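Local coordinates for protein alginate lyase (Paenibacillus sp. FPU-7, PDB 6KFN) that probably degrades the polysaccharide alginate by beta-elimination at mannuronate linkages and folds as a right-handed parallel beta-helix, at residues A[94-99]-A[104-109]; A[117-122]-A[128-133]; A[147-152]-A[171-176]. All coordinates share one frame; numbering follows the deposited sequence.

Interaction 1. Residues A[94-99]-A[104-109]; sequences KGIMLD and VQMDGL
The strand at 96-99 faces the strand at 105-107 across the interior of the coil, with the CA atoms of Ile96 and Met106 9.8 Å apart. No hydrogen bond joins the two segments. Side chains alone fill the gap, and Ile96, Leu98, Val104, Met106 and Leu109 all point inward.

Ile96 touches through its end methyl, CD1. Its CD1 lies 3.5 Å from Leu109 CD1, and the two side chains cross at about a right angle. The same Ile96 CD1 is 3.8 Å from Met106 SD. Here the side chains run past each other in opposite directions. Met106 is bent at its last torsion (chi3 -81°). This turn carries the CE methyl away from Ile96 and toward Leu98, where Met106 CE lies 4.1 Å from Leu98 CD2. One methionine therefore packs against both inward residues of the facing strand. Leu98 also meets Val104 tip to tip, with Leu98 CD2 4.1 Å from Val104 CG1. Two conformers of Leu98 were modelled, so its contacts describe one of them. All five residues are buried, and the layer between the strands is purely apolar.

The chain turns a corner at Gly95, so the strands before and after it belong to different sheets or faces of the beta-helix. Met89 of strand 88-92 packs on both Ile96 and Leu109. Val77 of strand 73-77 touches Val104 from the preceding coil. Phe121 of strand 119-122 lies against Leu98 and Met106 from the following one.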
ATOM      1  N   LYS A  94     -11.262   0.608  -5.211  1.00  7.12           N
ATOM      2  CA  LYS A  94     -10.063   0.825  -4.419  1.00  7.37           C
ATOM      3  C   LYS A  94     -10.382   0.452  -2.987  1.00  6.42           C
ATOM      4  O   LYS A  94     -11.518   0.613  -2.534  1.00  8.40           O
ATOM      5  CB  LYS A  94      -9.666   2.313  -4.405  1.00 14.79           C
ATOM      6  CG  LYS A  94      -9.900   3.119  -5.696  1.00 31.11           C
ATOM      7  CD  LYS A  94      -8.977   2.689  -6.754  1.00 37.19           C
ATOM      8  CE  LYS A  94      -9.004   3.654  -7.975  1.00 26.07           C
ATOM      9  NZ  LYS A  94      -8.145   3.148  -9.108  1.00 50.50           N
ATOM     10  N   GLY A  95      -9.388  -0.024  -2.232  1.00  6.61           N
ATOM     11  CA  GLY A  95      -9.612  -0.340  -0.842  1.00  6.15           C
ATOM     12  C   GLY A  95      -9.645   0.929   0.013  1.00  5.80           C
ATOM     13  O   GLY A  95     -10.702   1.388   0.428  1.00  7.30           O
ATOM     14  N   ILE A  96      -8.456   1.491   0.239  1.00  4.95           N
ATOM     15  CA  ILE A  96      -8.319   2.752   0.958  1.00  5.18           C
ATOM     16  C   ILE A  96      -7.607   3.731   0.040  1.00  4.92           C
ATOM     17  O   ILE A  96      -6.502   3.462  -0.427  1.00  5.69           O
ATOM     18  CB  ILE A  96      -7.566   2.604   2.284  1.00  6.11           C
ATOM     19  CG1 ILE A  96      -8.171   1.534   3.142  1.00  7.94           C
ATOM     20  CG2 ILE A  96      -7.547   3.957   2.999  1.00  8.50           C
ATOM     21  CD1 ILE A  96      -7.433   1.298   4.467  1.00 17.00           C
ATOM     22  N   MET A  97      -8.241   4.863  -0.212  1.00  5.54           N
ATOM     23  CA  MET A  97      -7.647   5.969  -0.945  1.00  6.59           C
ATOM     24  C   MET A  97      -7.419   7.097   0.041  1.00  5.28           C
ATOM     25  O   MET A  97      -8.343   7.482   0.760  1.00  5.74           O
ATOM     26  CB  MET A  97      -8.586   6.440  -2.066  1.00  8.08           C
ATOM     27  CG  MET A  97      -8.074   7.640  -2.871  1.00 10.32           C
ATOM     28  SD  MET A  97      -6.613   7.332  -3.882  1.00 10.28           S
ATOM     29  CE  MET A  97      -7.307   6.264  -5.094  1.00 12.01           C
ATOM     30  N   LEU A  98      -6.190   7.632   0.074  1.00  5.63           N
ATOM     31  CA  LEU A  98      -5.845   8.816   0.863  0.54  3.61           C
ATOM     32  C   LEU A  98      -5.524   9.944  -0.095  1.00  4.89           C
ATOM     33  O   LEU A  98      -4.678   9.787  -0.960  1.00  5.38           O
ATOM     34  CB  LEU A  98      -4.640   8.528   1.757  0.54  3.84           C
ATOM     35  CG  LEU A  98      -4.939   7.258   2.622  0.54  6.67           C
ATOM     36  CD1 LEU A  98      -4.416   5.954   2.069  0.54  6.96           C
ATOM     37  CD2 LEU A  98      -4.264   7.568   3.970  0.54 22.74           C
ATOM     38  N   ASP A  99      -6.234  11.065   0.041  1.00  5.35           N
ATOM     39  CA  ASP A  99      -5.953  12.294  -0.700  1.00  5.21           C
ATOM     40  C   ASP A  99      -5.610  13.379   0.315  1.00  5.19           C
ATOM     41  O   ASP A  99      -6.415  13.679   1.201  1.00  5.63           O
ATOM     42  CB  ASP A  99      -7.092  12.774  -1.576  1.00  6.17           C
ATOM     43  CG  ASP A  99      -7.103  12.229  -2.978  1.00  6.36           C
ATOM     44  OD1 ASP A  99      -6.027  11.891  -3.504  1.00  7.27           O
ATOM     45  OD2 ASP A  99      -8.195  12.288  -3.618  1.00  8.08           O
ATOM     46  N   VAL A 104      -1.813   9.454   9.125  1.00  4.89           N
ATOM     47  CA  VAL A 104      -2.801   8.389   9.263  1.00  4.98           C
ATOM     48  C   VAL A 104      -2.060   7.107   9.596  1.00  5.20           C
ATOM     49  O   VAL A 104      -1.040   6.787   8.988  1.00  6.59           O
ATOM     50  CB  VAL A 104      -3.595   8.251   7.955  1.00  5.36           C
ATOM     51  CG1 VAL A 104      -4.536   7.061   7.992  1.00  5.93           C
ATOM     52  CG2 VAL A 104      -4.357   9.535   7.631  1.00  6.13           C
ATOM     53  N   GLN A 105      -2.575   6.370  10.588  1.00  5.16           N
ATOM     54  CA  GLN A 105      -2.028   5.078  10.981  1.00  5.12           C
ATOM     55  C   GLN A 105      -3.046   3.985  10.690  1.00  5.08           C
ATOM     56  O   GLN A 105      -4.116   3.957  11.298  1.00  6.53           O
ATOM     57  CB  GLN A 105      -1.683   5.076  12.460  1.00  6.83           C
ATOM     58  CG  GLN A 105      -0.675   6.101  12.865  1.00  8.83           C
ATOM     59  CD  GLN A 105      -0.225   5.921  14.284  1.00 12.94           C
ATOM     60  OE1 GLN A 105       0.837   5.415  14.530  1.00 24.70           O
ATOM     61  NE2 GLN A 105      -1.070   6.208  15.225  1.00 15.83           N
ATOM     62  N   MET A 106      -2.705   3.115   9.766  1.00  5.05           N
ATOM     63  CA  MET A 106      -3.504   1.946   9.404  1.00  5.20           C
ATOM     64  C   MET A 106      -2.830   0.715  10.027  1.00  5.26           C
ATOM     65  O   MET A 106      -1.637   0.510   9.808  1.00  6.04           O
ATOM     66  CB  MET A 106      -3.557   1.818   7.886  1.00  5.32           C
ATOM     67  CG  MET A 106      -4.423   2.870   7.248  1.00  5.93           C
ATOM     68  SD  MET A 106      -4.203   3.064   5.483  1.00  7.34           S
ATOM     69  CE  MET A 106      -2.716   4.093   5.512  1.00  8.28           C
ATOM     70  N   ASP A 107      -3.576  -0.072  10.802  1.00  5.02           N
ATOM     71  CA  ASP A 107      -2.960  -1.147  11.572  1.00  5.52           C
ATOM     72  C   ASP A 107      -3.951  -2.302  11.677  1.00  5.28           C
ATOM     73  O   ASP A 107      -5.104  -2.091  12.031  1.00  6.46           O
ATOM     74  CB  ASP A 107      -2.590  -0.583  12.956  1.00  6.70           C
ATOM     75  CG  ASP A 107      -1.678  -1.448  13.792  1.00  8.50           C
ATOM     76  OD1 ASP A 107      -1.475  -2.620  13.493  1.00  9.64           O
ATOM     77  OD2 ASP A 107      -1.066  -0.854  14.733  1.00 12.18           O
ATOM     78  N   GLY A 108      -3.507  -3.523  11.372  1.00  5.58           N
ATOM     79  CA  GLY A 108      -4.355  -4.680  11.576  1.00  6.08           C
ATOM     80  C   GLY A 108      -5.449  -4.797  10.546  1.00  5.83           C
ATOM     81  O   GLY A 108      -6.515  -5.351  10.851  1.00  7.42           O
ATOM     82  N   LEU A 109      -5.228  -4.309   9.328  1.00  5.56           N
ATOM     83  CA  LEU A 109      -6.232  -4.325   8.293  1.00  5.54           C
ATOM     84  C   LEU A 109      -6.107  -5.560   7.408  1.00  5.57           C
ATOM     85  O   LEU A 109      -5.024  -6.108   7.205  1.00  6.59           O
ATOM     86  CB  LEU A 109      -6.133  -3.069   7.430  1.00  5.66           C
ATOM     87  CG  LEU A 109      -6.123  -1.742   8.195  1.00  5.99           C
ATOM     88  CD1 LEU A 109      -6.249  -0.597   7.220  1.00  6.73           C
ATOM     89  CD2 LEU A 109      -7.241  -1.680   9.231  1.00  6.31           C
TER

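Interaction 2. Residues A[117-122]-A[128-133]; sequences EGVHFR and NIIRNS
Phe121 swings its ring toward Asn128 with CG anti to the carbonyl carbon (chi1 -59°). Ile130 extends its CG1 branch anti to the backbone N (chi1 -178°), which takes CD1 across to Val119. Phe121 CE1 lies 3.6 Å from Asn128 CB. The ring and amide planes are only 13° apart, and the two side chains run past each other in opposite directions. Ile130 CG2 comes to the edge of the ring, near its plane, 4.3 Å from Phe121 CZ. Val119 CG2 rests 4.0 Å from Ile130 CD1.

The amide of Asn128 is buried but well supplied with partners: OD1 accepts from Val104 N, and ND2 reaches Ala101 O and Asn168 OD1. These bonds link successive coils and hold the amide beside the ring.

On the outward side of strand 119-122, His120 ND1 donates a nearly straight bond of 2.7 Å to Glu117 OE2. Glu117 OE2 lies in the imidazole plane. The bond reaches it on the anti side of the carboxylate, tilted somewhat out of the carboxylate plane. Arg122 CD lies over one face of the His120 ring, offset toward its rim.

Apolar side chains stacked inside, with an asparagine at the turn bonded to the coils before and after, are characteristic of the right-handed parallel beta-helix of the pectate lyase-like clan.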
ATOM      1  N   GLU A 117      -6.488  -0.947  -7.105  1.00  4.95           N
ATOM      2  CA  GLU A 117      -5.396  -1.016  -6.136  1.00  5.03           C
ATOM      3  C   GLU A 117      -5.907  -1.047  -4.694  1.00  4.82           C
ATOM      4  O   GLU A 117      -6.909  -0.431  -4.325  1.00  5.27           O
ATOM      5  CB  GLU A 117      -4.374   0.104  -6.360  1.00  5.57           C
ATOM      6  CG  GLU A 117      -4.783   1.533  -6.007  1.00  5.99           C
ATOM      7  CD  GLU A 117      -5.547   2.327  -7.067  1.00  6.52           C
ATOM      8  OE1 GLU A 117      -6.149   1.722  -7.982  1.00  7.73           O
ATOM      9  OE2 GLU A 117      -5.601   3.592  -6.966  1.00  7.66           O
ATOM     10  N   GLY A 118      -5.156  -1.744  -3.846  1.00  4.73           N
ATOM     11  CA  GLY A 118      -5.555  -1.926  -2.464  1.00  4.75           C
ATOM     12  C   GLY A 118      -5.534  -0.646  -1.647  1.00  4.41           C
ATOM     13  O   GLY A 118      -6.542  -0.283  -1.030  1.00  5.19           O
ATOM     14  N   VAL A 119      -4.368  -0.014  -1.587  1.00  4.36           N
ATOM     15  CA  VAL A 119      -4.144   1.207  -0.812  1.00  4.60           C
ATOM     16  C   VAL A 119      -3.425   2.190  -1.710  1.00  5.05           C
ATOM     17  O   VAL A 119      -2.441   1.819  -2.356  1.00  6.69           O
ATOM     18  CB  VAL A 119      -3.323   0.929   0.456  1.00  5.69           C
ATOM     19  CG1 VAL A 119      -2.996   2.219   1.236  1.00  7.66           C
ATOM     20  CG2 VAL A 119      -4.073  -0.058   1.355  1.00  6.99           C
ATOM     21  N   HIS A 120      -3.858   3.445  -1.721  1.00  5.23           N
ATOM     22  CA  HIS A 120      -3.225   4.461  -2.550  1.00  5.11           C
ATOM     23  C   HIS A 120      -3.019   5.730  -1.734  1.00  5.03           C
ATOM     24  O   HIS A 120      -3.976   6.320  -1.237  1.00  6.25           O
ATOM     25  CB  HIS A 120      -4.082   4.739  -3.760  1.00  5.75           C
ATOM     26  CG  HIS A 120      -3.432   5.549  -4.849  1.00  5.45           C
ATOM     27  ND1 HIS A 120      -3.835   5.411  -6.136  1.00  6.25           N
ATOM     28  CD2 HIS A 120      -2.396   6.432  -4.880  1.00  5.60           C
ATOM     29  CE1 HIS A 120      -3.139   6.223  -6.918  1.00  7.69           C
ATOM     30  NE2 HIS A 120      -2.288   6.883  -6.168  1.00  5.81           N
ATOM     31  N   PHE A 121      -1.747   6.128  -1.569  1.00  4.81           N
ATOM     32  CA  PHE A 121      -1.379   7.405  -0.954  1.00  5.00           C
ATOM     33  C   PHE A 121      -1.274   8.446  -2.076  1.00  4.60           C
ATOM     34  O   PHE A 121      -0.395   8.328  -2.929  1.00  5.83           O
ATOM     35  CB  PHE A 121      -0.032   7.312  -0.249  1.00  5.21           C
ATOM     36  CG  PHE A 121       0.032   6.264   0.835  1.00  4.98           C
ATOM     37  CD1 PHE A 121      -0.410   6.551   2.091  1.00  6.00           C
ATOM     38  CD2 PHE A 121       0.535   5.011   0.589  1.00  6.36           C
ATOM     39  CE1 PHE A 121      -0.355   5.613   3.103  1.00  7.13           C
ATOM     40  CE2 PHE A 121       0.598   4.063   1.587  1.00  7.54           C
ATOM     41  CZ  PHE A 121       0.149   4.373   2.874  1.00  6.89           C
ATOM     42  N   ARG A 122      -2.189   9.417  -2.112  1.00  4.82           N
ATOM     43  CA  ARG A 122      -2.286  10.313  -3.268  1.00  4.88           C
ATOM     44  C   ARG A 122      -2.347  11.763  -2.826  1.00  4.74           C
ATOM     45  O   ARG A 122      -2.703  12.110  -1.689  1.00  4.91           O
ATOM     46  CB  ARG A 122      -3.524   9.911  -4.103  1.00  5.08           C
ATOM     47  CG  ARG A 122      -3.549  10.465  -5.518  1.00  6.33           C
ATOM     48  CD  ARG A 122      -4.684   9.918  -6.357  1.00  7.12           C
ATOM     49  NE  ARG A 122      -5.967  10.425  -5.879  1.00  7.12           N
ATOM     50  CZ  ARG A 122      -7.132  10.086  -6.411  1.00  8.83           C
ATOM     51  NH1 ARG A 122      -7.202   9.287  -7.460  1.00 11.23           N
ATOM     52  NH2 ARG A 122      -8.257  10.568  -5.891  1.00 10.76           N
ATOM     53  N   ASN A 128       2.354   8.923   6.655  1.00  4.57           N
ATOM     54  CA  ASN A 128       1.380   7.903   7.027  1.00  4.53           C
ATOM     55  C   ASN A 128       2.093   6.573   7.236  1.00  4.43           C
ATOM     56  O   ASN A 128       3.235   6.393   6.819  1.00  4.95           O
ATOM     57  CB  ASN A 128       0.335   7.762   5.939  1.00  4.41           C
ATOM     58  CG  ASN A 128      -0.329   9.091   5.617  1.00  4.40           C
ATOM     59  OD1 ASN A 128      -1.046   9.631   6.465  1.00  4.86           O
ATOM     60  ND2 ASN A 128      -0.132   9.609   4.418  1.00  4.61           N
ATOM     61  N   ILE A 129       1.395   5.629   7.872  1.00  4.71           N
ATOM     62  CA  ILE A 129       1.912   4.273   8.028  1.00  5.09           C
ATOM     63  C   ILE A 129       0.786   3.277   7.815  1.00  4.83           C
ATOM     64  O   ILE A 129      -0.323   3.486   8.288  1.00  5.48           O
ATOM     65  CB  ILE A 129       2.615   4.062   9.378  1.00  6.13           C
ATOM     66  CG1 ILE A 129       3.262   2.668   9.467  1.00  6.63           C
ATOM     67  CG2 ILE A 129       1.721   4.356  10.546  1.00  7.47           C
ATOM     68  CD1 ILE A 129       4.316   2.565  10.517  1.00 10.73           C
ATOM     69  N   ILE A 130       1.103   2.197   7.132  1.00  4.77           N
ATOM     70  CA  ILE A 130       0.305   0.987   7.153  1.00  4.89           C
ATOM     71  C   ILE A 130       1.182  -0.122   7.705  1.00  4.61           C
ATOM     72  O   ILE A 130       2.282  -0.373   7.205  1.00  5.03           O
ATOM     73  CB  ILE A 130      -0.344   0.647   5.799  1.00  5.17           C
ATOM     74  CG1 ILE A 130      -1.196  -0.617   5.943  1.00  5.92           C
ATOM     75  CG2 ILE A 130       0.650   0.546   4.655  1.00  5.67           C
ATOM     76  CD1 ILE A 130      -2.162  -0.860   4.807  1.00  7.22           C
ATOM     77  N   ARG A 131       0.685  -0.782   8.762  1.00  5.28           N
ATOM     78  CA  ARG A 131       1.445  -1.798   9.442  1.00  5.26           C
ATOM     79  C   ARG A 131       0.559  -2.989   9.770  1.00  4.91           C
ATOM     80  O   ARG A 131      -0.663  -2.872   9.919  1.00  5.13           O
ATOM     81  CB  ARG A 131       2.128  -1.254  10.681  1.00  6.37           C
ATOM     82  CG  ARG A 131       1.221  -0.807  11.768  1.00  9.64           C
ATOM     83  CD  ARG A 131       1.968  -0.766  13.090  1.00 39.13           C
ATOM     84  NE  ARG A 131       2.585   0.517  13.282  1.00 51.99           N
ATOM     85  CZ  ARG A 131       1.931   1.561  13.754  1.00 36.74           C
ATOM     86  NH1 ARG A 131       0.663   1.461  14.043  1.00 33.32           N
ATOM     87  NH2 ARG A 131       2.548   2.705  13.896  1.00 29.37           N
ATOM     88  N   ASN A 132       1.191  -4.145   9.908  1.00  5.46           N
ATOM     89  CA  ASN A 132       0.534  -5.326  10.480  1.00  6.18           C
ATOM     90  C   ASN A 132      -0.792  -5.612   9.761  1.00  5.51           C
ATOM     91  O   ASN A 132      -1.825  -5.816  10.383  1.00  6.58           O
ATOM     92  CB  ASN A 132       0.288  -5.155  11.979  1.00  7.59           C
ATOM     93  CG  ASN A 132       1.529  -4.819  12.733  1.00 18.82           C
ATOM     94  OD1 ASN A 132       2.613  -5.301  12.398  1.00 15.94           O
ATOM     95  ND2 ASN A 132       1.396  -3.986  13.768  1.00 48.31           N
ATOM     96  N   SER A 133      -0.738  -5.614   8.428  1.00  5.37           N
ATOM     97  CA  SER A 133      -1.922  -5.725   7.597  1.00  5.10           C
ATOM     98  C   SER A 133      -1.659  -6.728   6.478  1.00  5.34           C
ATOM     99  O   SER A 133      -0.520  -7.036   6.179  1.00  6.86           O
ATOM    100  CB  SER A 133      -2.290  -4.347   6.996  1.00  5.52           C
ATOM    101  OG  SER A 133      -2.683  -3.428   8.022  1.00  5.46           O
TER

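Interaction 3. Residues A[147-152]-A[171-176]; sequences EGIYVG and SGVRIG. With NA (sodium ion), chain B.
Ile149 and Ile175 form the apolar part of the contact, crossing at about a right angle, with their CD1 methyls 3.9 Å apart. Ile149 CD1 also approaches Val173 CG1 at 4.5 Å, a looser contact made with one of two modelled conformers of Val173. Ile175 has CG1 anti to the carbonyl carbon (chi1 -49°), which puts CG2 anti to the backbone N. Ile175 CG2 packs directly on the backbone of Gly148, 4.2 Å from Gly148 CA. Ile135 of strand 134-136 adds to the core beside Ile149.

Metal coordination occupies the other side of the segment 147-152. Glu147 points away from 171-176, and its chain bends at chi2 (82°) to bring OE2 to the sodium ion at 2.3 Å. Three waters bind the same ion, each at 2.4 Å. Glu182 and Asp185 complete the site, giving six ligands in all.

Within 147-152, Glu147 OE1 and Gly152 O lie at the edge of the Tyr150 ring, in its plane.

The chemistry is divided between the two sides of the chain. Between 147-152 and 171-176 the contact is van der Waals packing, with no hydrogen bond. The outer side gathers three carboxylates around a cation, whose charge probably offsets their mutual repulsion and holds this coil to the one carrying Glu182 and Asp185.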
ATOM      1  N   GLU A 147      -2.313  -2.848  -8.120  1.00  4.39           N
ATOM      2  CA  GLU A 147      -1.220  -2.817  -7.156  1.00  4.60           C
ATOM      3  C   GLU A 147      -1.741  -3.104  -5.754  1.00  4.62           C
ATOM      4  O   GLU A 147      -2.871  -2.784  -5.405  1.00  5.36           O
ATOM      5  CB  GLU A 147      -0.521  -1.454  -7.157  1.00  5.53           C
ATOM      6  CG  GLU A 147       0.143  -1.096  -8.478  1.00  6.37           C
ATOM      7  CD  GLU A 147      -0.743  -0.527  -9.561  1.00  5.98           C
ATOM      8  OE1 GLU A 147      -1.950  -0.339  -9.364  1.00  6.28           O
ATOM      9  OE2 GLU A 147      -0.207  -0.256 -10.665  1.00  7.92           O
ATOM     10  N   GLY A 148      -0.875  -3.681  -4.925  1.00  4.33           N
ATOM     11  CA  GLY A 148      -1.212  -3.804  -3.521  1.00  4.18           C
ATOM     12  C   GLY A 148      -1.274  -2.446  -2.833  1.00  3.92           C
ATOM     13  O   GLY A 148      -2.293  -2.055  -2.260  1.00  4.16           O
ATOM     14  N   ILE A 149      -0.147  -1.748  -2.911  1.00  3.91           N
ATOM     15  CA  ILE A 149       0.031  -0.418  -2.361  1.00  4.20           C
ATOM     16  C   ILE A 149       0.642   0.456  -3.474  1.00  4.13           C
ATOM     17  O   ILE A 149       1.630   0.074  -4.107  1.00  4.94           O
ATOM     18  CB  ILE A 149       0.917  -0.404  -1.114  1.00  4.51           C
ATOM     19  CG1 ILE A 149       0.360  -1.380  -0.065  1.00  4.96           C
ATOM     20  CG2 ILE A 149       1.054   1.008  -0.571  1.00  5.57           C
ATOM     21  CD1 ILE A 149       1.231  -1.545   1.150  1.00  5.86           C
ATOM     22  N   TYR A 150       0.050   1.623  -3.662  1.00  4.43           N
ATOM     23  CA  TYR A 150       0.396   2.557  -4.739  1.00  4.61           C
ATOM     24  C   TYR A 150       0.725   3.884  -4.055  1.00  4.27           C
ATOM     25  O   TYR A 150      -0.112   4.427  -3.327  1.00  5.21           O
ATOM     26  CB  TYR A 150      -0.794   2.673  -5.670  1.00  5.78           C
ATOM     27  CG  TYR A 150      -0.588   3.334  -6.999  1.00  6.56           C
ATOM     28  CD1 TYR A 150      -0.218   4.650  -7.141  1.00  5.85           C
ATOM     29  CD2 TYR A 150      -0.936   2.654  -8.127  1.00 20.36           C
ATOM     30  CE1 TYR A 150      -0.160   5.266  -8.386  1.00  6.78           C
ATOM     31  CE2 TYR A 150      -0.872   3.266  -9.392  1.00 27.79           C
ATOM     32  CZ  TYR A 150      -0.468   4.568  -9.500  1.00 13.55           C
ATOM     33  OH  TYR A 150      -0.484   5.189 -10.719  1.00 15.28           O
ATOM     34  N   VAL A 151       1.963   4.359  -4.228  1.00  3.89           N
ATOM     35  CA  VAL A 151       2.430   5.545  -3.516  1.00  4.19           C
ATOM     36  C   VAL A 151       2.652   6.667  -4.523  1.00  4.06           C
ATOM     37  O   VAL A 151       3.561   6.585  -5.344  1.00  4.64           O
ATOM     38  CB  VAL A 151       3.702   5.257  -2.708  1.00  4.63           C
ATOM     39  CG1 VAL A 151       3.982   6.424  -1.750  1.00  5.14           C
ATOM     40  CG2 VAL A 151       3.642   3.925  -1.957  1.00  5.15           C
ATOM     41  N   GLY A 152       1.834   7.727  -4.451  1.00  4.32           N
ATOM     42  CA  GLY A 152       1.959   8.872  -5.332  1.00  4.41           C
ATOM     43  C   GLY A 152       1.183   8.737  -6.617  1.00  4.56           C
ATOM     44  O   GLY A 152       0.177   8.039  -6.702  1.00  5.95           O
ATOM     45  N   SER A 171       5.053  -1.300   6.908  1.00  4.38           N
ATOM     46  CA  SER A 171       5.829  -2.012   7.919  1.00  4.78           C
ATOM     47  C   SER A 171       5.114  -3.259   8.381  1.00  4.64           C
ATOM     48  O   SER A 171       4.007  -3.189   8.899  1.00  5.56           O
ATOM     49  CB  SER A 171       6.088  -1.089   9.110  1.00  6.36           C
ATOM     50  OG  SER A 171       6.843  -1.715  10.078  1.00  9.10           O
ATOM     51  N   GLY A 172       5.732  -4.429   8.208  1.00  4.87           N
ATOM     52  CA  GLY A 172       5.103  -5.639   8.697  1.00  5.77           C
ATOM     53  C   GLY A 172       3.823  -5.988   7.967  1.00  5.78           C
ATOM     54  O   GLY A 172       2.852  -6.439   8.591  1.00  7.74           O
ATOM     55  N   VAL A 173       3.785  -5.767   6.663  1.00  5.13           N
ATOM     56  CA  VAL A 173       2.614  -6.058   5.842  0.70  5.66           C
ATOM     57  C   VAL A 173       2.852  -7.323   5.036  1.00  6.31           C
ATOM     58  O   VAL A 173       3.948  -7.569   4.562  1.00 12.53           O
ATOM     59  CB  VAL A 173       2.267  -4.828   4.947  0.70  6.35           C
ATOM     60  CG1 VAL A 173       1.063  -5.008   4.015  0.70  6.94           C
ATOM     61  CG2 VAL A 173       1.996  -3.601   5.844  0.70  9.03           C
ATOM     62  N   ARG A 174       1.800  -8.082   4.836  1.00  4.74           N
ATOM     63  CA  ARG A 174       1.794  -9.213   3.922  0.59  5.53           C
ATOM     64  C   ARG A 174       1.012  -8.801   2.692  1.00  4.70           C
ATOM     65  O   ARG A 174      -0.104  -8.313   2.808  1.00  5.65           O
ATOM     66  CB  ARG A 174       1.102 -10.407   4.568  0.59 17.19           C
ATOM     67  CG  ARG A 174       1.275 -11.702   3.798  0.59 17.83           C
ATOM     68  CD  ARG A 174       0.586 -12.827   4.587  0.59 18.40           C
ATOM     69  NE  ARG A 174       1.453 -13.247   5.671  0.59 18.75           N
ATOM     70  CZ  ARG A 174       2.485 -14.080   5.536  0.59 18.12           C
ATOM     71  NH1 ARG A 174       2.767 -14.645   4.368  0.59 18.20           N
ATOM     72  NH2 ARG A 174       3.256 -14.349   6.578  0.59 26.73           N
ATOM     73  N   ILE A 175       1.612  -8.971   1.527  1.00  4.95           N
ATOM     74  CA  ILE A 175       0.990  -8.590   0.276  1.00  4.82           C
ATOM     75  C   ILE A 175       0.967  -9.824  -0.620  1.00  5.65           C
ATOM     76  O   ILE A 175       1.982 -10.511  -0.749  1.00  8.91           O
ATOM     77  CB  ILE A 175       1.654  -7.385  -0.407  1.00  5.04           C
ATOM     78  CG1 ILE A 175       1.840  -6.261   0.608  1.00  5.53           C
ATOM     79  CG2 ILE A 175       0.844  -6.939  -1.605  1.00  5.59           C
ATOM     80  CD1 ILE A 175       2.623  -5.069   0.090  1.00  6.65           C
ATOM     81  N   GLY A 176      -0.190 -10.087  -1.228  1.00  4.88           N
ATOM     82  CA  GLY A 176      -0.407 -11.291  -2.000  1.00  4.98           C
ATOM     83  C   GLY A 176      -1.031 -12.373  -1.153  1.00  5.05           C
ATOM     84  O   GLY A 176      -1.134 -12.237   0.073  1.00  5.97           O
TER
HETATM   85 NA    NA B 401       1.937  -0.382 -11.594  1.00  8.11          NA
HETATM   86  O   HOH W   1       1.105   1.552 -12.810  1.00 21.89           O
HETATM   87  O   HOH W   2       0.994  -1.877 -13.215  1.00 10.65           O
HETATM   88  O   HOH W   3       3.861  -0.579 -12.968  1.00 15.32           O

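The three contacts are steps along one beta-helix. The centres of interactions 1 and 2 are about 5 Å apart. Those of 2 and 3 are about 6 Å apart. Interactions 1 and 3 do not touch; their nearest atoms are about 7 Å apart. Strands 94-99, 119-122 and 149-151 are successive neighbours in a parallel sheet. Polar groups bridge successive coils on the outward side. Lys94 NZ forms a 2.7 Å salt bridge with Glu117 OE1 between interactions 1 and 2. His120 NE2 probably bonds Gly152 O at 2.8 Å between interactions 2 and 3. Glu147 then binds sodium directly, whereas Val119 of interaction 2 has its side chain about 13 Å from a sodium ion.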